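Local coordinates for protein ElaA (Escherichia coli, PDB 5Z6N), which probably acts as an N-acetyltransferase of the GNAT superfamily, transferring an acetyl group from acetyl coenzyme A to an amine, at residues D6-E11 with D47-L52. Numbering follows the deposited sequence.
Sequences DLHHSE and DNRHIL
Edge strand 3-8 and strand 49-54 run antiparallel here; the axes of 6-8 and 49-52 lie at 152°. The pair joins the first two strands of the GNAT fold, strand 3-8 being an outermost strand of the chain's mixed sheet. Leu-7 and His-50 form the hydrogen-bonded pair: Leu-7 N gives to His-50 O at 2.7 Å and His-50 N returns to Leu-7 O at 2.6 Å, both nearly along the C=O axes. Just past the strand end, His-9 N is hydrogen-bonded to Asn-48 O where the chain turns. On one face, the long side chain of Arg-49 reaches across to strand 3-8. Its CG stands anti to the carbonyl carbon, and a bend at chi3 swings the guanidinium over the backbone at His-8, whose N lies above one face of the group. NE makes a salt bridge to Asp-6 OD1 at 2.7 Å; OD1 lies in the guanidinium plane, yet is met from above the carboxylate plane, the two planes being 74° apart. NH2 adds a weak, bent hydrogen bond to Asp-6 O. The Asp-6 carboxylate comes to this site with CG anti to its backbone N (chi1 169°). An alanine here in place of Arg-49 removes the salt bridge and the weak NH2 bond, and would probably leave the Asp-6 carboxylate less firmly held. Beyond the pair, His-8 turns CE1 toward Asp-47 OD1, 3.3 Å away near the ring plane, while Asn-48 O sits over one ring face. On the face of Leu-7 and His-50, Leu-7 CD1 meets Leu-52 CD1 at 4.0 Å. Past the strand end, His-9 CB meets the in-plane edge of the His-50 ring at CE1; His-9 NE2 is bonded to Gly-46 O. Helix 91-106 lies against Arg-49 and Ile-51, helix 14-31 packs on Leu-7 and Leu-52, and strand 59-67 continues the sheet beyond strand 49-54.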
loop_
_atom_site.group_PDB
_atom_site.type_symbol
_atom_site.label_atom_id
_atom_site.label_comp_id
_atom_site.label_asym_id
_atom_site.label_seq_id
_atom_site.Cartn_x
_atom_site.Cartn_y
_atom_site.Cartn_z
ATOM N N ASP B 6 16.874 -11.028 0.992
ATOM C CA ASP B 6 16.930 -10.724 -0.433
ATOM C C ASP B 6 15.878 -11.610 -1.094
ATOM O O ASP B 6 16.149 -12.732 -1.514
ATOM C CB ASP B 6 18.364 -10.963 -0.990
ATOM C CG ASP B 6 18.427 -10.917 -2.509
ATOM O OD1 ASP B 6 17.492 -10.380 -3.138
ATOM O OD2 ASP B 6 19.440 -11.380 -3.074
ATOM N N LEU B 7 14.665 -11.082 -1.191
ATOM C CA LEU B 7 13.503 -11.874 -1.571
ATOM C C LEU B 7 13.158 -11.634 -3.032
ATOM O O LEU B 7 12.895 -10.495 -3.430
ATOM C CB LEU B 7 12.308 -11.515 -0.688
ATOM C CG LEU B 7 12.462 -11.690 0.825
ATOM C CD1 LEU B 7 11.111 -11.792 1.474
ATOM C CD2 LEU B 7 13.307 -12.906 1.181
ATOM N N HIS B 8 13.161 -12.703 -3.826
ATOM C CA HIS B 8 12.392 -12.673 -5.057
ATOM C C HIS B 8 10.924 -12.514 -4.688
ATOM O O HIS B 8 10.482 -12.954 -3.624
ATOM C CB HIS B 8 12.612 -13.944 -5.881
ATOM C CG HIS B 8 11.929 -13.921 -7.214
ATOM N ND1 HIS B 8 12.580 -13.553 -8.372
ATOM C CD2 HIS B 8 10.655 -14.208 -7.577
ATOM C CE1 HIS B 8 11.739 -13.613 -9.389
ATOM N NE2 HIS B 8 10.564 -14.008 -8.933
ATOM N N HIS B 9 10.164 -11.855 -5.560
ATOM C CA HIS B 9 8.793 -11.508 -5.201
ATOM C C HIS B 9 7.933 -12.737 -4.932
ATOM O O HIS B 9 6.924 -12.631 -4.224
ATOM C CB HIS B 9 8.160 -10.653 -6.300
ATOM C CG HIS B 9 7.873 -11.401 -7.562
ATOM N ND1 HIS B 9 6.668 -12.029 -7.792
ATOM C CD2 HIS B 9 8.628 -11.622 -8.663
ATOM C CE1 HIS B 9 6.692 -12.603 -8.979
ATOM N NE2 HIS B 9 7.870 -12.370 -9.531
ATOM N N SER B 10 8.312 -13.900 -5.469
ATOM C CA SER B 10 7.542 -15.118 -5.234
ATOM C C SER B 10 7.692 -15.633 -3.808
ATOM O O SER B 10 6.810 -16.351 -3.326
ATOM C CB SER B 10 7.964 -16.206 -6.225
ATOM O OG SER B 10 9.269 -16.686 -5.947
ATOM N N GLU B 11 8.780 -15.280 -3.127
ATOM C CA GLU B 11 9.024 -15.728 -1.762
ATOM C C GLU B 11 8.320 -14.869 -0.721
ATOM O O GLU B 11 8.265 -15.264 0.449
ATOM C CB GLU B 11 10.526 -15.727 -1.474
ATOM C CG GLU B 11 11.363 -16.551 -2.444
ATOM C CD GLU B 11 12.833 -16.186 -2.394
ATOM O OE1 GLU B 11 13.348 -15.960 -1.281
ATOM O OE2 GLU B 11 13.469 -16.131 -3.465
ATOM N N ASP B 47 11.463 -11.038 -12.839
ATOM C CA ASP B 47 12.561 -11.451 -11.973
ATOM C C ASP B 47 12.866 -10.412 -10.900
ATOM O O ASP B 47 14.017 -10.275 -10.471
ATOM C CB ASP B 47 13.815 -11.733 -12.804
ATOM C CG ASP B 47 14.551 -12.977 -12.347
ATOM O OD1 ASP B 47 13.884 -13.934 -11.898
ATOM O OD2 ASP B 47 15.795 -13.003 -12.446
ATOM N N ASN B 48 11.854 -9.669 -10.464
ATOM C CA ASN B 48 12.054 -8.539 -9.572
ATOM C C ASN B 48 12.149 -9.004 -8.127
ATOM O O ASN B 48 11.399 -9.882 -7.692
ATOM C CB ASN B 48 10.922 -7.526 -9.731
ATOM C CG ASN B 48 10.936 -6.857 -11.088
ATOM O OD1 ASN B 48 11.943 -6.883 -11.794
ATOM N ND2 ASN B 48 9.822 -6.244 -11.457
ATOM N N ARG B 49 13.074 -8.395 -7.389
ATOM C CA ARG B 49 13.411 -8.799 -6.034
ATOM C C ARG B 49 13.186 -7.635 -5.080
ATOM O O ARG B 49 13.147 -6.470 -5.485
ATOM C CB ARG B 49 14.877 -9.255 -5.936
ATOM C CG ARG B 49 15.389 -9.984 -7.170
ATOM C CD ARG B 49 16.720 -10.673 -6.904
ATOM N NE ARG B 49 16.779 -11.227 -5.558
ATOM C CZ ARG B 49 16.580 -12.511 -5.280
ATOM N NH1 ARG B 49 16.300 -13.366 -6.254
ATOM N NH2 ARG B 49 16.644 -12.948 -4.031
ATOM N N HIS B 50 13.058 -7.965 -3.798
ATOM C CA HIS B 50 12.933 -6.974 -2.740
ATOM C C HIS B 50 13.924 -7.282 -1.626
ATOM O O HIS B 50 14.169 -8.449 -1.300
ATOM C CB HIS B 50 11.509 -6.923 -2.165
ATOM C CG HIS B 50 10.426 -6.924 -3.205
ATOM N ND1 HIS B 50 10.079 -8.052 -3.923
ATOM C CD2 HIS B 50 9.636 -5.923 -3.667
ATOM C CE1 HIS B 50 9.107 -7.748 -4.766
ATOM N NE2 HIS B 50 8.822 -6.463 -4.633
ATOM N N ILE B 51 14.492 -6.226 -1.050
ATOM C CA ILE B 51 15.474 -6.338 0.017
ATOM C C ILE B 51 14.925 -5.615 1.239
ATOM O O ILE B 51 14.520 -4.451 1.149
ATOM C CB ILE B 51 16.836 -5.778 -0.428
ATOM C CG1 ILE B 51 17.385 -6.681 -1.534
ATOM C CG2 ILE B 51 17.808 -5.685 0.752
ATOM C CD1 ILE B 51 18.535 -6.130 -2.288
ATOM N N LEU B 52 14.884 -6.324 2.367
ATOM C CA LEU B 52 14.233 -5.856 3.582
ATOM C C LEU B 52 15.233 -5.881 4.727
ATOM O O LEU B 52 15.921 -6.887 4.931
ATOM C CB LEU B 52 13.021 -6.731 3.939
ATOM C CG LEU B 52 12.098 -7.246 2.828
ATOM C CD1 LEU B 52 11.092 -8.254 3.344
ATOM C CD2 LEU B 52 11.385 -6.110 2.179
#